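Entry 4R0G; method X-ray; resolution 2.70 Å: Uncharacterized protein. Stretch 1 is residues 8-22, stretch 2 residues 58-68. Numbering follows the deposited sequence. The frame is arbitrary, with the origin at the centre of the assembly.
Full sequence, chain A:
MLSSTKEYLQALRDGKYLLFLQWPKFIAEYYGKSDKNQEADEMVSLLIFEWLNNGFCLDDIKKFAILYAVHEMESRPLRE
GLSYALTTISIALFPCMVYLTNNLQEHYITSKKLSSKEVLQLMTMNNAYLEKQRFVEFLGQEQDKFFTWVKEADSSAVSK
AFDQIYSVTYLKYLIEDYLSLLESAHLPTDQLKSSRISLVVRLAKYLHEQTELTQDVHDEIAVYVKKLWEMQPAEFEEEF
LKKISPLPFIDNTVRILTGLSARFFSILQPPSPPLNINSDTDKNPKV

Stretch 1 8-22: YLQALRDGKYLLFLQ
Stretch 2 (58-68) LDDIKKFAILY

The most distinctive feature of this contact is a charged clamp at the end of a helix: Arg13 gives its side chain to Asp60 and its carbonyl to Lys63. Arg13 NE donates to Asp60 OD1 (3.0 Å, 164°) and Arg13 NH2 to Asp60 OD2 (3.1 Å, 156°), a two-pronged salt bridge in which OD1 lies at the guanidinium edge, near its plane. Lys63 NZ donates to Arg13 O at 3.1 Å while forming a salt bridge with Asp59 OD2 at 3.0 Å, so one ammonium joins a backbone acceptor to a carboxylate of its own helix. Arg13 extends with chi1 m, chi2 136°, chi3 t and chi4 175°; Asp60 is m, and Lys63 has chi1 -93° followed by three t angles.

Helix 8-14 crosses helix 58-68 at 67°, with axes 9.4 Å apart at closest approach. The register places Arg13 CA 6.5 Å from Asp60 CA and Tyr17 CA 7.1 Å from Leu67 CA. Gly15 breaks the first helix at phi/psi 98/11, where a CB would jam against the preceding carbonyl O; Lys16 (-91/93) then takes the N-cap position of helix 17-20.

Beyond the clamp the contact becomes mainly apolar. Leu12 (t, p) packs against backbone, CD1 4.2 Å from Phe64 CA and CD2 3.6 Å from Asp60 O. The CA-to-CB bond of Tyr17 points toward the second helix, and its side chain (m, chi2 -59°) offers a flat face to Leu67 CB, with Tyr17 CD1 3.7 Å from Leu67 CG; Tyr17 OH reaches partly exposed Ile66 CD1 at 3.5 Å. Leu67, off-rotamer at -148°/-149°, has a branched end that serves two neighbours: CD1 lies 3.6 Å from Leu21 CD2 and 3.9 Å from Phe20 CD2, at that ring's edge. Phe20 CE2 meets Phe64 CD1 at 3.9 Å, both residues t at chi1. Leu12, Tyr17, Phe20, Leu21, Phe64 and Leu67 are buried, and the whole contact covers 559 Å², both sides summed.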

# COMPACT_ATOMS: atom_id res chain seq x y z
N TYR A 8 5.10 14.88 -21.81
CA TYR A 8 4.61 13.84 -20.90
C TYR A 8 4.29 12.53 -21.61
O TYR A 8 4.81 11.47 -21.23
CB TYR A 8 3.46 14.33 -20.04
CG TYR A 8 3.92 15.25 -18.93
CD1 TYR A 8 4.68 14.76 -17.90
CD2 TYR A 8 3.61 16.60 -18.93
CE1 TYR A 8 5.13 15.60 -16.89
CE2 TYR A 8 4.04 17.44 -17.93
CZ TYR A 8 4.81 16.93 -16.91
OH TYR A 8 5.26 17.75 -15.89
N LEU A 9 3.48 12.58 -22.66
CA LEU A 9 3.21 11.37 -23.44
C LEU A 9 4.48 10.73 -24.01
O LEU A 9 4.54 9.51 -24.18
CB LEU A 9 2.20 11.65 -24.54
CG LEU A 9 0.87 12.11 -23.97
CD1 LEU A 9 -0.05 12.52 -25.10
CD2 LEU A 9 0.24 11.00 -23.13
N GLN A 10 5.51 11.53 -24.29
CA GLN A 10 6.78 10.97 -24.73
C GLN A 10 7.36 10.10 -23.63
O GLN A 10 7.74 8.95 -23.86
CB GLN A 10 7.78 12.06 -25.12
CG GLN A 10 9.00 11.54 -25.90
CD GLN A 10 8.62 10.64 -27.08
OE1 GLN A 10 7.80 11.01 -27.92
NE2 GLN A 10 9.22 9.43 -27.13
N ALA A 11 7.38 10.65 -22.42
CA ALA A 11 7.82 9.91 -21.25
C ALA A 11 7.07 8.59 -21.09
O ALA A 11 7.68 7.56 -20.75
CB ALA A 11 7.69 10.78 -19.99
N LEU A 12 5.76 8.62 -21.34
CA LEU A 12 4.96 7.38 -21.29
C LEU A 12 5.44 6.36 -22.35
O LEU A 12 5.50 5.15 -22.09
CB LEU A 12 3.46 7.65 -21.43
CG LEU A 12 2.66 6.35 -21.64
CD1 LEU A 12 2.60 5.56 -20.34
CD2 LEU A 12 1.27 6.55 -22.23
N ARG A 13 5.79 6.85 -23.53
CA ARG A 13 6.22 5.96 -24.62
C ARG A 13 7.61 5.42 -24.32
O ARG A 13 7.94 4.30 -24.69
CB ARG A 13 6.17 6.67 -25.99
CG ARG A 13 4.76 6.95 -26.57
CD ARG A 13 4.61 8.38 -27.15
NE ARG A 13 3.21 8.81 -27.37
CZ ARG A 13 2.82 10.02 -27.78
NH1 ARG A 13 3.73 10.96 -28.02
NH2 ARG A 13 1.53 10.31 -27.94
N ASP A 14 8.41 6.24 -23.64
CA ASP A 14 9.81 5.89 -23.32
C ASP A 14 9.87 4.94 -22.14
O ASP A 14 10.87 4.25 -21.93
CB ASP A 14 10.62 7.14 -22.95
CG ASP A 14 10.66 8.19 -24.06
OD1 ASP A 14 10.46 7.82 -25.26
OD2 ASP A 14 10.90 9.38 -23.72
N GLY A 15 8.79 4.93 -21.36
CA GLY A 15 8.74 4.11 -20.17
C GLY A 15 9.05 4.87 -18.89
O GLY A 15 9.22 4.26 -17.83
N LYS A 16 9.11 6.20 -18.95
CA LYS A 16 9.47 6.92 -17.74
C LYS A 16 8.17 7.24 -16.99
O LYS A 16 7.55 8.31 -17.14
CB LYS A 16 10.22 8.20 -18.14
N TYR A 17 7.81 6.34 -16.09
CA TYR A 17 6.44 6.34 -15.64
C TYR A 17 6.13 7.34 -14.53
O TYR A 17 5.14 8.06 -14.61
CB TYR A 17 5.99 4.93 -15.28
CG TYR A 17 5.91 3.95 -16.43
CD1 TYR A 17 5.09 4.17 -17.52
CD2 TYR A 17 6.60 2.76 -16.38
CE1 TYR A 17 5.00 3.24 -18.57
CE2 TYR A 17 6.52 1.83 -17.40
CZ TYR A 17 5.72 2.07 -18.49
OH TYR A 17 5.66 1.12 -19.48
N LEU A 18 6.98 7.38 -13.51
CA LEU A 18 6.82 8.34 -12.40
C LEU A 18 6.72 9.73 -12.94
O LEU A 18 5.93 10.54 -12.44
CB LEU A 18 7.97 8.26 -11.40
CG LEU A 18 7.71 7.06 -10.52
CD1 LEU A 18 8.90 6.71 -9.69
CD2 LEU A 18 6.49 7.43 -9.69
N LEU A 19 7.50 9.99 -13.98
CA LEU A 19 7.41 11.27 -14.67
C LEU A 19 6.08 11.38 -15.43
O LEU A 19 5.41 12.40 -15.35
CB LEU A 19 8.62 11.47 -15.59
CG LEU A 19 8.55 12.74 -16.45
CD1 LEU A 19 8.40 13.97 -15.53
CD2 LEU A 19 9.75 12.83 -17.42
N PHE A 20 5.70 10.33 -16.15
CA PHE A 20 4.45 10.40 -16.91
C PHE A 20 3.25 10.74 -16.03
O PHE A 20 2.40 11.53 -16.43
CB PHE A 20 4.20 9.12 -17.65
CG PHE A 20 2.75 8.91 -18.01
CD1 PHE A 20 2.16 9.67 -19.02
CD2 PHE A 20 1.98 7.94 -17.38
CE1 PHE A 20 0.84 9.49 -19.37
CE2 PHE A 20 0.65 7.76 -17.75
CZ PHE A 20 0.09 8.54 -18.76
N LEU A 21 3.24 10.16 -14.82
CA LEU A 21 2.20 10.38 -13.78
C LEU A 21 2.14 11.80 -13.21
O LEU A 21 1.31 12.09 -12.36
CB LEU A 21 2.37 9.38 -12.64
CG LEU A 21 2.08 7.90 -12.97
CD1 LEU A 21 2.22 7.04 -11.75
CD2 LEU A 21 0.71 7.74 -13.55
N GLN A 22 3.06 12.65 -13.65
CA GLN A 22 3.16 14.04 -13.18
C GLN A 22 2.31 14.93 -14.08
O GLN A 22 2.12 16.14 -13.85
CB GLN A 22 4.61 14.47 -13.27
CG GLN A 22 5.16 15.23 -12.10
CD GLN A 22 6.68 15.26 -12.15
OE1 GLN A 22 7.34 14.55 -11.39
NE2 GLN A 22 7.25 16.07 -13.06
N LEU A 58 -2.74 3.36 -30.28
CA LEU A 58 -2.80 2.02 -29.76
C LEU A 58 -1.62 1.69 -28.84
O LEU A 58 -1.79 1.07 -27.78
CB LEU A 58 -2.91 1.03 -30.93
CG LEU A 58 -3.18 -0.43 -30.59
CD1 LEU A 58 -4.53 -0.57 -29.90
CD2 LEU A 58 -3.12 -1.27 -31.87
N ASP A 59 -0.44 2.13 -29.22
CA ASP A 59 0.75 1.91 -28.41
C ASP A 59 0.69 2.67 -27.06
O ASP A 59 1.19 2.19 -26.05
CB ASP A 59 2.02 2.23 -29.24
CG ASP A 59 3.30 2.18 -28.41
OD1 ASP A 59 3.69 1.04 -28.00
OD2 ASP A 59 3.91 3.28 -28.18
N ASP A 60 0.06 3.83 -27.04
CA ASP A 60 -0.07 4.61 -25.80
C ASP A 60 -0.83 3.78 -24.78
O ASP A 60 -0.52 3.77 -23.59
CB ASP A 60 -0.83 5.94 -26.04
CG ASP A 60 0.02 7.03 -26.71
OD1 ASP A 60 1.01 6.71 -27.42
OD2 ASP A 60 -0.33 8.22 -26.55
N ILE A 61 -1.84 3.09 -25.28
CA ILE A 61 -2.69 2.24 -24.46
C ILE A 61 -1.90 1.06 -23.90
O ILE A 61 -1.96 0.78 -22.71
CB ILE A 61 -3.86 1.73 -25.31
CG1 ILE A 61 -4.64 2.91 -25.83
CG2 ILE A 61 -4.76 0.79 -24.54
CD1 ILE A 61 -5.64 2.53 -26.84
N LYS A 62 -1.16 0.38 -24.78
CA LYS A 62 -0.45 -0.83 -24.37
C LYS A 62 0.66 -0.59 -23.34
O LYS A 62 0.93 -1.44 -22.49
CB LYS A 62 0.08 -1.59 -25.60
CG LYS A 62 -0.94 -2.58 -26.14
CD LYS A 62 -0.34 -3.51 -27.16
CE LYS A 62 -1.40 -4.47 -27.69
NZ LYS A 62 -0.89 -5.25 -28.88
N LYS A 63 1.29 0.57 -23.43
CA LYS A 63 2.34 0.92 -22.48
C LYS A 63 1.67 1.31 -21.19
O LYS A 63 2.15 1.01 -20.10
CB LYS A 63 3.25 2.03 -23.03
CG LYS A 63 4.46 1.48 -23.74
CD LYS A 63 4.98 2.43 -24.80
CE LYS A 63 5.88 1.68 -25.80
NZ LYS A 63 6.46 2.60 -26.85
N PHE A 64 0.53 1.96 -21.31
CA PHE A 64 -0.18 2.37 -20.12
C PHE A 64 -0.66 1.10 -19.40
O PHE A 64 -0.82 1.09 -18.17
CB PHE A 64 -1.34 3.30 -20.48
CG PHE A 64 -2.13 3.75 -19.31
CD1 PHE A 64 -1.61 4.70 -18.44
CD2 PHE A 64 -3.39 3.20 -19.04
CE1 PHE A 64 -2.33 5.12 -17.34
CE2 PHE A 64 -4.13 3.62 -17.93
CZ PHE A 64 -3.60 4.57 -17.08
N ALA A 65 -0.84 0.02 -20.16
CA ALA A 65 -1.26 -1.25 -19.57
C ALA A 65 -0.16 -1.75 -18.63
O ALA A 65 -0.45 -2.21 -17.51
CB ALA A 65 -1.57 -2.28 -20.62
N ILE A 66 1.09 -1.64 -19.09
CA ILE A 66 2.21 -2.04 -18.24
C ILE A 66 2.11 -1.29 -16.90
O ILE A 66 2.06 -1.92 -15.83
CB ILE A 66 3.56 -1.75 -18.89
CG1 ILE A 66 3.64 -2.39 -20.28
CG2 ILE A 66 4.66 -2.28 -18.05
CD1 ILE A 66 4.64 -1.71 -21.19
N LEU A 67 2.01 0.04 -16.98
CA LEU A 67 1.92 0.87 -15.79
C LEU A 67 0.84 0.35 -14.83
O LEU A 67 1.09 0.16 -13.65
CB LEU A 67 1.64 2.32 -16.19
CG LEU A 67 2.22 3.46 -15.32
CD1 LEU A 67 1.31 4.68 -15.34
CD2 LEU A 67 2.48 3.05 -13.88
N TYR A 68 -0.34 0.09 -15.36
CA TYR A 68 -1.45 -0.41 -14.56
C TYR A 68 -1.14 -1.74 -13.91
O TYR A 68 -1.37 -1.94 -12.72
CB TYR A 68 -2.67 -0.60 -15.44
CG TYR A 68 -3.94 -0.38 -14.68
CD1 TYR A 68 -4.51 0.88 -14.62
CD2 TYR A 68 -4.56 -1.42 -13.99
CE1 TYR A 68 -5.69 1.09 -13.91
CE2 TYR A 68 -5.73 -1.21 -13.26
CZ TYR A 68 -6.29 0.05 -13.24
OH TYR A 68 -7.45 0.29 -12.55